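Local coordinates for protein F420-dependent methylenetetrahydromethanopterin dehydrogenase (Methanopyrus kandleri, PDB 1QV9) that catalyses the reversible, coenzyme F420-dependent interconversion of methylene- and methenyl-tetrahydromethanopterin on the route from carbon dioxide to methane, at residues A[5-10]-A[57-62]; A[23-26]-A[32-35]; A[65-70]-A[159-164]; A[85-90]-A[94-99]; A[108-113]-A[178-183]. One frame throughout, in Å; residues are numbered along the deposited sequence.

Contact 1 of 5, residues A[5-10]-A[57-62]; sequences KAIFIK and LDIAED
Ile7 presses the end of its side chain onto the helical turn at Ile59 and Ala60, and it carries almost the whole contact between 5-10 and 57-62. Along the strand, Lys5 comes first; its NZ bonds to the carbonyl oxygen of Phe63 at the helix end, a suitable task for a long flexible chain at a partly exposed place. Ala6 then faces the other side of the sheet. At Ile7, CG1 stands anti to the carbonyl carbon (chi1 -63°) and the chain runs on extended, which carries CD1 out to the helix. Ile7 CD1 lies 3.9 Å from Ala60 CB and 4.0 Å from Ile59 CG2, and it also rests against the backbone at Ala60. This is helix-on-sheet packing in an alpha/beta domain: strand 4-10, inside a parallel sheet, has helix 46-63 across one side. The methyl of the alanine is small enough for the two backbones to come close, with Ile7 CA and Ala60 CA 7.7 Å apart. Ile59 also packs on Met55 of the second subunit. Farther along the strand, Ile9 returns to the helix side and packs on Ala52 and Ala56.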
# COMPACT_ATOMS: atom_id res chain seq x y z
N LYS A 5 45.25 -2.72 0.38
CA LYS A 5 45.02 -1.93 -0.84
C LYS A 5 44.39 -2.80 -1.91
O LYS A 5 44.73 -3.97 -2.04
CB LYS A 5 46.34 -1.37 -1.35
CG LYS A 5 46.87 -0.25 -0.45
CD LYS A 5 48.20 0.31 -0.93
CE LYS A 5 49.34 -0.67 -0.70
NZ LYS A 5 50.65 -0.06 -1.08
N ALA A 6 43.46 -2.23 -2.67
CA ALA A 6 42.84 -2.98 -3.75
C ALA A 6 42.41 -2.04 -4.87
O ALA A 6 42.15 -0.86 -4.63
CB ALA A 6 41.61 -3.75 -3.24
N ILE A 7 42.34 -2.57 -6.08
CA ILE A 7 41.86 -1.78 -7.22
C ILE A 7 40.60 -2.49 -7.68
O ILE A 7 40.57 -3.71 -7.73
CB ILE A 7 42.87 -1.76 -8.39
CG1 ILE A 7 44.17 -1.08 -7.97
CG2 ILE A 7 42.25 -1.01 -9.62
CD1 ILE A 7 45.27 -1.15 -9.03
N PHE A 8 39.56 -1.72 -7.99
CA PHE A 8 38.30 -2.26 -8.49
C PHE A 8 38.16 -1.81 -9.93
O PHE A 8 38.38 -0.63 -10.22
CB PHE A 8 37.11 -1.73 -7.68
CG PHE A 8 37.05 -2.30 -6.29
CD1 PHE A 8 37.79 -1.74 -5.25
CD2 PHE A 8 36.23 -3.40 -6.02
CE1 PHE A 8 37.72 -2.26 -3.94
CE2 PHE A 8 36.15 -3.94 -4.69
CZ PHE A 8 36.90 -3.35 -3.66
N ILE A 9 37.81 -2.71 -10.84
CA ILE A 9 37.64 -2.35 -12.25
C ILE A 9 36.17 -2.55 -12.58
O ILE A 9 35.62 -3.63 -12.32
CB ILE A 9 38.49 -3.24 -13.16
CG1 ILE A 9 39.95 -3.24 -12.70
CG2 ILE A 9 38.37 -2.79 -14.62
CD1 ILE A 9 40.80 -4.33 -13.40
N LYS A 10 35.52 -1.53 -13.17
CA LYS A 10 34.09 -1.61 -13.46
C LYS A 10 33.83 -1.36 -14.94
O LYS A 10 34.09 -0.25 -15.44
CB LYS A 10 33.30 -0.55 -12.63
CG LYS A 10 33.47 -0.69 -11.12
CD LYS A 10 32.58 0.26 -10.32
CE LYS A 10 32.87 0.10 -8.82
NZ LYS A 10 31.83 0.74 -7.97
N LEU A 57 46.39 -2.02 -14.26
CA LEU A 57 47.73 -2.59 -14.10
C LEU A 57 48.82 -1.54 -14.12
O LEU A 57 49.87 -1.72 -13.50
CB LEU A 57 47.97 -3.68 -15.15
CG LEU A 57 47.01 -4.87 -14.98
CD1 LEU A 57 47.18 -5.81 -16.15
CD2 LEU A 57 47.28 -5.60 -13.66
N ASP A 58 48.56 -0.42 -14.79
CA ASP A 58 49.51 0.68 -14.85
C ASP A 58 49.53 1.31 -13.45
O ASP A 58 50.59 1.56 -12.87
CB ASP A 58 49.05 1.69 -15.90
CG ASP A 58 49.88 2.94 -15.90
OD1 ASP A 58 51.10 2.82 -16.12
OD2 ASP A 58 49.32 4.04 -15.66
N ILE A 59 48.35 1.53 -12.88
CA ILE A 59 48.23 2.10 -11.55
C ILE A 59 48.85 1.16 -10.50
O ILE A 59 49.50 1.61 -9.55
CB ILE A 59 46.74 2.36 -11.23
CG1 ILE A 59 46.26 3.56 -12.05
CG2 ILE A 59 46.51 2.63 -9.76
CD1 ILE A 59 44.73 3.54 -12.29
N ALA A 60 48.64 -0.13 -10.70
CA ALA A 60 49.13 -1.16 -9.77
C ALA A 60 50.64 -1.11 -9.52
O ALA A 60 51.09 -1.44 -8.43
CB ALA A 60 48.71 -2.54 -10.28
N GLU A 61 51.42 -0.70 -10.52
CA GLU A 61 52.88 -0.65 -10.34
C GLU A 61 53.31 0.21 -9.15
O GLU A 61 54.17 -0.19 -8.37
CB GLU A 61 53.56 -0.12 -11.61
CG GLU A 61 55.08 -0.23 -11.55
CD GLU A 61 55.79 0.43 -12.72
OE1 GLU A 61 57.03 0.27 -12.84
OE2 GLU A 61 55.11 1.13 -13.52
N ASP A 62 52.70 1.39 -9.01
CA ASP A 62 53.04 2.26 -7.90
C ASP A 62 52.13 2.06 -6.69
O ASP A 62 52.53 2.28 -5.54
CB ASP A 62 52.98 3.73 -8.33
CG ASP A 62 53.35 4.68 -7.21
OD1 ASP A 62 52.43 5.34 -6.65
OD2 ASP A 62 54.55 4.78 -6.88

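Contact 2 of 5, residues A[23-26]-A[32-35]; sequences LLDE and DVEF
Leu24 lays CB and CD1 against the far end of the Phe35 ring: Leu24 CD1 is 3.9 Å from Phe35 CZ, and Leu24 CB is 4.0 Å from Phe35 CE1 and CZ. The two side chains cross at about a right angle. In Leu24, CG is anti to the carbonyl carbon (chi1 -49°), a setting that brings CD1 to the ring while CD2 reaches Phe161 of helix 153-169; a branched leucine suits the place because each methyl has its own partner. Beside this pair, Asp25 approaches Val33 through a looser contact, Asp25 OD2 lying 4.2 Å from Val33 CG2. The carboxylate is buried but has partners: OD2 forms a salt bridge with Lys43 of the second subunit, and OD1 accepts from the backbone N of Arg30, so the acid ties the turn to a neighbouring subunit while its flank touches the valine. Val33, beta-branched and apolar, suits a buried strand position. The segment 23-26, which begins in a short 3-10 segment, lies over strand 33-39, the outermost on its side of the chain's parallel sheet. Leu24 also packs on Phe8 of strand 4-10, and Leu24 and Val33 both pack on Ile165 of helix 153-169.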
# COMPACT_ATOMS: atom_id res chain seq x y z
N LEU A 23 30.58 -0.93 -0.06
CA LEU A 23 30.12 -1.79 1.03
C LEU A 23 31.25 -2.06 2.02
O LEU A 23 30.99 -2.53 3.14
CB LEU A 23 29.64 -3.14 0.48
CG LEU A 23 28.40 -3.09 -0.40
CD1 LEU A 23 28.26 -4.48 -1.10
CD2 LEU A 23 27.17 -2.75 0.41
N LEU A 24 32.48 -1.77 1.63
CA LEU A 24 33.63 -2.04 2.51
C LEU A 24 34.07 -0.83 3.38
O LEU A 24 34.88 -0.97 4.30
CB LEU A 24 34.81 -2.53 1.66
CG LEU A 24 34.42 -3.66 0.69
CD1 LEU A 24 35.62 -4.12 -0.13
CD2 LEU A 24 33.84 -4.83 1.52
N ASP A 25 33.52 0.36 3.15
CA ASP A 25 33.95 1.53 3.97
C ASP A 25 32.78 2.51 3.88
O ASP A 25 32.90 3.63 3.33
CB ASP A 25 35.22 2.09 3.34
CG ASP A 25 35.84 3.19 4.14
OD1 ASP A 25 35.52 3.33 5.35
OD2 ASP A 25 36.69 3.91 3.53
N GLU A 26 31.66 2.08 4.46
CA GLU A 26 30.42 2.81 4.31
C GLU A 26 30.38 4.25 4.75
O GLU A 26 29.56 5.02 4.24
CB GLU A 26 29.27 2.02 4.95
CG GLU A 26 29.34 1.92 6.49
CD GLU A 26 30.25 0.81 7.01
OE1 GLU A 26 30.20 0.55 8.23
OE2 GLU A 26 31.00 0.19 6.23
N ASP A 32 42.12 1.29 7.77
CA ASP A 32 42.89 0.14 7.30
C ASP A 32 42.78 -0.28 5.85
O ASP A 32 43.26 -1.34 5.49
CB ASP A 32 42.57 -1.08 8.15
CG ASP A 32 41.12 -1.51 8.01
OD1 ASP A 32 40.85 -2.72 8.11
OD2 ASP A 32 40.26 -0.62 7.81
N VAL A 33 42.14 0.54 5.01
CA VAL A 33 42.01 0.22 3.59
C VAL A 33 42.24 1.46 2.73
O VAL A 33 42.06 2.58 3.18
CB VAL A 33 40.59 -0.32 3.25
CG1 VAL A 33 40.33 -1.61 3.99
CG2 VAL A 33 39.51 0.74 3.58
N GLU A 34 42.61 1.22 1.48
CA GLU A 34 42.80 2.28 0.49
C GLU A 34 42.45 1.62 -0.82
O GLU A 34 42.97 0.55 -1.13
CB GLU A 34 44.25 2.75 0.47
CG GLU A 34 44.46 3.88 -0.53
CD GLU A 34 45.81 4.57 -0.42
OE1 GLU A 34 45.99 5.59 -1.11
OE2 GLU A 34 46.69 4.11 0.35
N PHE A 35 41.55 2.24 -1.58
CA PHE A 35 41.14 1.67 -2.87
C PHE A 35 41.28 2.67 -4.01
O PHE A 35 41.28 3.88 -3.82
CB PHE A 35 39.65 1.29 -2.83
CG PHE A 35 39.25 0.37 -1.69
CD1 PHE A 35 38.06 0.56 -1.02
CD2 PHE A 35 40.03 -0.72 -1.36
CE1 PHE A 35 37.65 -0.34 -0.00
CE2 PHE A 35 39.63 -1.62 -0.35
CZ PHE A 35 38.43 -1.42 0.32

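Contact 3 of 5, residues A[65-70]-A[159-164]; sequences PDFIVY and EAFDEL
Phe67 turns one face of its ring to Leu164, whose CD2 sits almost directly above the centre. This CH-pi contact, 3.8 Å from Leu164 CD2 to the centroid of the Phe67 ring and 9° off the ring normal, belongs to the alpha/beta layering of the domain: helix 153-169 lies over the parallel sheet, and its segment 159-164 runs nearly antiparallel to strand 67-70 (159°), with the axes 11.7 Å apart. Phe67 holds CG between its backbone N and carbonyl carbon (chi1 60°), a crowded position that points the ring at the helix; Leu164 comes from the opposite direction. The two phenylalanine rings meet obliquely instead, Phe67 CE1 lying 3.9 Å from Phe161 CD2. Flat rings and branched aliphatic groups suit this buried layer. With a serine in place of Phe67, the methyl of Leu164 would probably lose the aromatic face beneath it and Phe161 the ring flanking its CD2, opening a gap under the helix. Val69, two residues further along the strand and on the same side, comes from the opposite direction to Phe161 and meets its ring obliquely with both methyls: Val69 CG1 is 3.9 Å from Phe161 CZ, and Val69 CG2 is 3.5 Å from Phe161 CE2.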
# COMPACT_ATOMS: atom_id res chain seq x y z
N PRO A 65 48.62 -2.99 -5.14
CA PRO A 65 47.43 -3.57 -4.52
C PRO A 65 47.66 -5.00 -4.03
O PRO A 65 48.46 -5.74 -4.59
CB PRO A 65 46.41 -3.54 -5.64
CG PRO A 65 47.23 -3.72 -6.86
CD PRO A 65 48.45 -2.85 -6.59
N ASP A 66 46.93 -5.37 -2.97
CA ASP A 66 46.98 -6.73 -2.43
C ASP A 66 46.08 -7.62 -3.30
O ASP A 66 46.32 -8.80 -3.45
CB ASP A 66 46.53 -6.68 -0.99
CG ASP A 66 47.48 -5.86 -0.15
OD1 ASP A 66 47.02 -4.93 0.56
OD2 ASP A 66 48.70 -6.15 -0.21
N PHE A 67 45.03 -7.03 -3.88
CA PHE A 67 44.18 -7.80 -4.78
C PHE A 67 43.46 -6.82 -5.71
O PHE A 67 43.43 -5.61 -5.45
CB PHE A 67 43.16 -8.70 -4.03
CG PHE A 67 42.20 -7.96 -3.11
CD1 PHE A 67 40.94 -7.58 -3.54
CD2 PHE A 67 42.53 -7.72 -1.78
CE1 PHE A 67 40.03 -6.98 -2.70
CE2 PHE A 67 41.61 -7.11 -0.91
CZ PHE A 67 40.34 -6.73 -1.37
N ILE A 68 42.96 -7.36 -6.82
CA ILE A 68 42.23 -6.59 -7.84
C ILE A 68 40.88 -7.27 -8.07
O ILE A 68 40.80 -8.49 -8.06
CB ILE A 68 43.02 -6.56 -9.14
CG1 ILE A 68 44.33 -5.82 -8.89
CG2 ILE A 68 42.22 -5.82 -10.24
CD1 ILE A 68 45.28 -5.73 -10.06
N VAL A 69 39.83 -6.47 -8.23
CA VAL A 69 38.49 -7.00 -8.44
C VAL A 69 37.98 -6.46 -9.75
O VAL A 69 38.12 -5.29 -10.05
CB VAL A 69 37.51 -6.56 -7.30
CG1 VAL A 69 36.14 -7.20 -7.53
CG2 VAL A 69 38.07 -6.93 -5.94
N TYR A 70 37.44 -7.34 -10.59
CA TYR A 70 36.82 -6.90 -11.84
C TYR A 70 35.34 -7.23 -11.69
O TYR A 70 34.99 -8.37 -11.38
CB TYR A 70 37.39 -7.65 -13.04
CG TYR A 70 36.62 -7.38 -14.32
CD1 TYR A 70 35.49 -8.13 -14.67
CD2 TYR A 70 36.99 -6.30 -15.14
CE1 TYR A 70 34.72 -7.81 -15.81
CE2 TYR A 70 36.23 -5.99 -16.28
CZ TYR A 70 35.11 -6.73 -16.61
OH TYR A 70 34.41 -6.45 -17.78
N GLU A 159 31.04 -9.58 3.63
CA GLU A 159 31.81 -10.55 4.44
C GLU A 159 32.94 -11.17 3.67
O GLU A 159 34.07 -11.32 4.19
CB GLU A 159 30.91 -11.64 4.98
CG GLU A 159 29.97 -11.23 6.07
CD GLU A 159 29.14 -12.42 6.56
OE1 GLU A 159 29.25 -13.53 5.97
OE2 GLU A 159 28.37 -12.23 7.51
N ALA A 160 32.67 -11.56 2.43
CA ALA A 160 33.71 -12.19 1.63
C ALA A 160 34.91 -11.27 1.44
O ALA A 160 36.07 -11.70 1.51
CB ALA A 160 33.16 -12.62 0.27
N PHE A 161 34.65 -9.99 1.16
CA PHE A 161 35.76 -9.07 0.97
C PHE A 161 36.42 -8.68 2.26
O PHE A 161 37.63 -8.47 2.27
CB PHE A 161 35.28 -7.82 0.18
CG PHE A 161 35.26 -8.03 -1.29
CD1 PHE A 161 34.07 -8.03 -1.98
CD2 PHE A 161 36.44 -8.32 -1.98
CE1 PHE A 161 34.02 -8.33 -3.36
CE2 PHE A 161 36.41 -8.62 -3.34
CZ PHE A 161 35.20 -8.63 -4.03
N ASP A 162 35.67 -8.60 3.35
CA ASP A 162 36.29 -8.26 4.64
C ASP A 162 37.28 -9.38 5.03
O ASP A 162 38.35 -9.08 5.57
CB ASP A 162 35.22 -8.05 5.70
CG ASP A 162 34.67 -6.60 5.71
OD1 ASP A 162 33.55 -6.39 6.21
OD2 ASP A 162 35.39 -5.69 5.24
N GLU A 163 36.94 -10.63 4.75
CA GLU A 163 37.83 -11.77 5.04
C GLU A 163 39.12 -11.64 4.19
O GLU A 163 40.24 -11.83 4.68
CB GLU A 163 37.12 -13.08 4.71
CG GLU A 163 37.96 -14.35 4.94
CD GLU A 163 37.31 -15.61 4.36
OE1 GLU A 163 36.14 -15.89 4.71
OE2 GLU A 163 37.96 -16.32 3.56
N LEU A 164 38.97 -11.31 2.91
CA LEU A 164 40.11 -11.16 2.02
C LEU A 164 41.00 -9.98 2.47
O LEU A 164 42.24 -10.04 2.39
CB LEU A 164 39.61 -10.94 0.59
CG LEU A 164 40.57 -11.26 -0.55
CD1 LEU A 164 40.98 -12.74 -0.52
CD2 LEU A 164 39.89 -10.90 -1.88

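Contact 4 of 5, residues A[85-90]-A[94-99]; sequences EMLADS and AVIIGD
Strand 67-71, helix 78-88 and strand 94-99 form a beta-alpha-beta unit, and here the C-terminal part of its helix packs on the strand that follows. Leu87 is the residue that faces the sheet. Leu87 CB lies 4.1 Å from Ala94 CB, and Leu87 CD1 reaches along the strand to within 4.4 Å of Ile96 CD1. CG is anti to the carbonyl carbon in Leu87 (chi1 -68°), which directs the branched end along the strand toward Ile96, while CB stays above Ala94. The small methyl at Ala94 suits the point of closest passage, where Leu87 CA and Ala94 CA are 6.6 Å apart; farther up, the longer Ile96 spans the distance. In such a crossover the helix lies against both strands it connects, and Leu87 accordingly also packs on Ile68 and Tyr70 of strand 67-71. The chain leaves the helix through Ser90, where Ser90 OG donates to Leu87 O over 2.9 Å, tilted 22° from the carbonyl plane. Ser90 N bonds to Leu87 O as well, at 3.2 Å, and both donors come from the same face of its plane. A short hydroxyl side chain is apt here because it can fold back on the preceding turn.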
# COMPACT_ATOMS: atom_id res chain seq x y z
N GLU A 85 41.62 -13.09 -18.85
CA GLU A 85 42.94 -13.49 -19.35
C GLU A 85 44.05 -12.60 -18.80
O GLU A 85 45.08 -13.07 -18.31
CB GLU A 85 42.99 -13.39 -20.86
CG GLU A 85 42.14 -14.35 -21.61
CD GLU A 85 42.39 -14.22 -23.11
OE1 GLU A 85 43.58 -14.25 -23.52
OE2 GLU A 85 41.40 -14.08 -23.87
N MSE A 86 43.84 -11.29 -18.89
CA MSE A 86 44.83 -10.33 -18.42
C MSE A 86 45.10 -10.43 -16.93
O MSE A 86 46.24 -10.38 -16.51
CB MSE A 86 44.40 -8.92 -18.81
CG MSE A 86 44.12 -8.78 -20.32
SE MSE A 86 43.37 -7.06 -20.81
CE MSE A 86 44.89 -5.90 -20.34
N LEU A 87 44.04 -10.55 -16.12
CA LEU A 87 44.22 -10.65 -14.68
C LEU A 87 44.84 -11.98 -14.29
O LEU A 87 45.65 -12.03 -13.36
CB LEU A 87 42.88 -10.44 -13.96
CG LEU A 87 42.39 -9.00 -14.13
CD1 LEU A 87 40.96 -8.87 -13.58
CD2 LEU A 87 43.33 -8.02 -13.42
N ALA A 88 44.48 -13.03 -15.01
CA ALA A 88 45.01 -14.36 -14.73
C ALA A 88 46.52 -14.37 -15.03
O ALA A 88 47.28 -15.09 -14.36
CB ALA A 88 44.31 -15.39 -15.59
N ASP A 89 46.94 -13.56 -16.00
CA ASP A 89 48.35 -13.44 -16.43
C ASP A 89 49.18 -12.54 -15.53
O ASP A 89 50.40 -12.45 -15.70
CB ASP A 89 48.41 -12.83 -17.82
CG ASP A 89 48.95 -13.76 -18.85
OD1 ASP A 89 48.17 -14.59 -19.36
OD2 ASP A 89 50.17 -13.65 -19.14
N SER A 90 48.54 -11.84 -14.61
CA SER A 90 49.28 -10.94 -13.72
C SER A 90 49.63 -11.62 -12.41
O SER A 90 49.15 -12.73 -12.12
CB SER A 90 48.45 -9.68 -13.40
OG SER A 90 47.46 -9.94 -12.43
N ALA A 94 43.19 -11.96 -7.91
CA ALA A 94 42.02 -11.27 -8.48
C ALA A 94 40.72 -12.03 -8.28
O ALA A 94 40.70 -13.28 -8.22
CB ALA A 94 42.26 -11.04 -9.98
N VAL A 95 39.62 -11.28 -8.25
CA VAL A 95 38.28 -11.81 -8.05
C VAL A 95 37.38 -11.21 -9.10
O VAL A 95 37.48 -10.01 -9.40
CB VAL A 95 37.71 -11.38 -6.66
CG1 VAL A 95 36.26 -11.90 -6.48
CG2 VAL A 95 38.63 -11.91 -5.54
N ILE A 96 36.53 -12.05 -9.69
CA ILE A 96 35.58 -11.62 -10.69
C ILE A 96 34.18 -11.56 -10.06
O ILE A 96 33.72 -12.55 -9.49
CB ILE A 96 35.52 -12.66 -11.87
CG1 ILE A 96 36.91 -12.86 -12.49
CG2 ILE A 96 34.56 -12.21 -12.96
CD1 ILE A 96 37.57 -11.60 -13.00
N ILE A 97 33.52 -10.41 -10.18
CA ILE A 97 32.14 -10.28 -9.69
C ILE A 97 31.31 -10.31 -10.94
O ILE A 97 31.56 -9.53 -11.87
CB ILE A 97 31.93 -8.91 -8.94
CG1 ILE A 97 32.66 -8.90 -7.57
CG2 ILE A 97 30.44 -8.61 -8.83
CD1 ILE A 97 32.88 -10.22 -6.90
N GLY A 98 30.33 -11.21 -10.99
CA GLY A 98 29.47 -11.36 -12.15
C GLY A 98 28.06 -11.82 -11.81
O GLY A 98 27.69 -11.84 -10.66
N ASP A 99 27.32 -12.17 -12.85
CA ASP A 99 25.93 -12.63 -12.76
C ASP A 99 25.84 -14.10 -13.17
O ASP A 99 26.86 -14.77 -13.35
CB ASP A 99 24.98 -11.73 -13.60
CG ASP A 99 25.44 -11.49 -15.03
OD1 ASP A 99 24.66 -10.89 -15.80
OD2 ASP A 99 26.55 -11.89 -15.37

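Contact 5 of 5, residues A[108-113]-A[178-183]; sequences EMEEQG and LPKLVI
A partly buried contact joins the C-terminal end of helix 106-111 to strand 180-183, an outermost strand of the chain's parallel sheet, and to the strand's lead-in at 178-179; a leucine methyl lies against a backbone carbonyl on the inner side, and a charged pair lies at the rim. Leu178 CD1 rests 3.5 Å from Gly113 O. Gly113 closes the helix in a Schellman motif, where a glycine suits the positive phi of 74°; Gly113 N bonds to Glu110 O at 3.0 Å. Leu178 is buried and also packs on Val95 and Leu164, as befits an apolar side chain. At the rim Glu110 and Lys180 cross at about a right angle. The extended glutamate lies against the aliphatic part of the lysine, Glu110 OE2 being 3.7 Å from Lys180 CD, while the bend of Lys180 at chi3 (-69°) turns its end aside. The opposite charges remain beyond salt-bridge range, 4.5 Å from Glu110 OE2 to Lys180 NZ. A water accepts from Lys180 NZ at 2.6 Å and donates weakly to Glu110 OE1. Tyr116 OH hydrogen-bonds to OE2 and Lys106 NZ forms a salt bridge with it. Glu110 therefore probably owes its position mainly to these two partners, with Lys180 adding a water-mediated link.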
# COMPACT_ATOMS: atom_id res chain seq x y z
N GLU A 108 36.81 -22.43 -16.11
CA GLU A 108 37.88 -21.62 -16.68
C GLU A 108 38.48 -20.72 -15.62
O GLU A 108 39.69 -20.59 -15.52
CB GLU A 108 37.37 -20.72 -17.81
CG GLU A 108 37.23 -21.36 -19.16
CD GLU A 108 36.92 -20.35 -20.27
OE1 GLU A 108 37.39 -19.18 -20.20
OE2 GLU A 108 36.23 -20.74 -21.24
N MSE A 109 37.63 -20.07 -14.82
CA MSE A 109 38.18 -19.18 -13.81
C MSE A 109 39.00 -19.90 -12.78
O MSE A 109 40.03 -19.39 -12.35
CB MSE A 109 37.07 -18.38 -13.11
CG MSE A 109 36.46 -17.33 -14.02
SE MSE A 109 35.16 -16.16 -13.16
CE MSE A 109 33.68 -17.45 -12.98
N GLU A 110 38.56 -21.08 -12.36
CA GLU A 110 39.32 -21.81 -11.35
C GLU A 110 40.69 -22.19 -11.93
O GLU A 110 41.69 -22.08 -11.26
CB GLU A 110 38.55 -23.04 -10.87
CG GLU A 110 37.22 -22.64 -10.22
CD GLU A 110 36.39 -23.79 -9.69
OE1 GLU A 110 36.81 -24.96 -9.85
OE2 GLU A 110 35.31 -23.54 -9.11
N GLU A 111 40.71 -22.56 -13.20
CA GLU A 111 41.97 -22.90 -13.86
C GLU A 111 42.86 -21.64 -13.98
O GLU A 111 44.08 -21.73 -13.94
CB GLU A 111 41.71 -23.47 -15.26
CG GLU A 111 42.98 -23.94 -15.96
CD GLU A 111 42.72 -24.43 -17.38
OE1 GLU A 111 41.80 -25.26 -17.58
OE2 GLU A 111 43.45 -23.98 -18.31
N GLN A 112 42.22 -20.47 -14.11
CA GLN A 112 42.92 -19.20 -14.24
C GLN A 112 43.40 -18.70 -12.90
O GLN A 112 44.04 -17.66 -12.83
CB GLN A 112 42.01 -18.13 -14.91
CG GLN A 112 41.76 -18.36 -16.38
CD GLN A 112 40.69 -17.42 -16.96
OE1 GLN A 112 39.64 -17.24 -16.36
NE2 GLN A 112 40.96 -16.88 -18.14
N GLY A 113 43.04 -19.41 -11.82
CA GLY A 113 43.48 -19.02 -10.51
C GLY A 113 42.73 -17.80 -10.00
O GLY A 113 43.22 -17.10 -9.12
N LEU A 178 40.87 -17.22 -2.29
CA LEU A 178 39.96 -16.43 -3.12
C LEU A 178 38.58 -17.05 -3.11
O LEU A 178 38.43 -18.27 -3.18
CB LEU A 178 40.50 -16.30 -4.53
CG LEU A 178 41.86 -15.58 -4.59
CD1 LEU A 178 42.36 -15.67 -6.01
CD2 LEU A 178 41.75 -14.12 -4.12
N PRO A 179 37.54 -16.21 -3.04
CA PRO A 179 36.20 -16.78 -3.01
C PRO A 179 35.77 -17.51 -4.26
O PRO A 179 36.28 -17.25 -5.33
CB PRO A 179 35.30 -15.55 -2.73
CG PRO A 179 36.08 -14.44 -3.36
CD PRO A 179 37.52 -14.74 -2.93
N LYS A 180 34.87 -18.48 -4.07
CA LYS A 180 34.25 -19.24 -5.15
C LYS A 180 32.80 -19.30 -4.66
O LYS A 180 32.35 -20.29 -4.09
CB LYS A 180 34.87 -20.63 -5.29
CG LYS A 180 36.28 -20.57 -5.80
CD LYS A 180 36.81 -21.95 -6.17
CE LYS A 180 37.02 -22.80 -4.93
NZ LYS A 180 37.67 -24.12 -5.30
N LEU A 181 32.07 -18.21 -4.86
CA LEU A 181 30.69 -18.12 -4.39
C LEU A 181 29.66 -17.92 -5.46
O LEU A 181 29.88 -17.16 -6.39
CB LEU A 181 30.54 -16.95 -3.41
CG LEU A 181 31.31 -16.98 -2.09
CD1 LEU A 181 31.05 -15.68 -1.35
CD2 LEU A 181 30.86 -18.18 -1.24
N VAL A 182 28.54 -18.61 -5.31
CA VAL A 182 27.42 -18.46 -6.23
C VAL A 182 26.24 -18.18 -5.32
O VAL A 182 25.83 -19.02 -4.50
CB VAL A 182 27.18 -19.74 -7.07
CG1 VAL A 182 26.00 -19.55 -7.95
CG2 VAL A 182 28.40 -20.06 -7.90
N ILE A 183 25.71 -16.97 -5.46
CA ILE A 183 24.63 -16.52 -4.61
C ILE A 183 23.27 -16.55 -5.28
O ILE A 183 23.11 -16.12 -6.44
CB ILE A 183 24.91 -15.05 -4.13
CG1 ILE A 183 26.24 -15.02 -3.36
CG2 ILE A 183 23.74 -14.50 -3.28
CD1 ILE A 183 26.76 -13.60 -3.07
O HOH W 1 37.34 -26.28 -6.77

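How the contacts relate
All five contacts reach one parallel sheet, ordered 33-39, 4-10, 67-71, 94-99, 115-119, 180-183. Contacts 1, 3 and 4 involve adjacent inner strands and have centres 12 to 13 Å apart; contacts 2 and 5, at the outermost strands, have centres 23 Å apart. Along the chain, contact 2 falls between the segments of contact 1, and contact 4 between those of contact 3. Contacts 3 and 5 interlock, because 108-113 lies between 65-70 and 159-164 while 178-183 follows both. Helix 153-169 connects three contacts: Phe161 meets Leu24 of contact 2, and Ala160 meets Leu181 of contact 5. Contacts 1 and 2 also touch the second subunit, so this side of the domain takes part in the assembly.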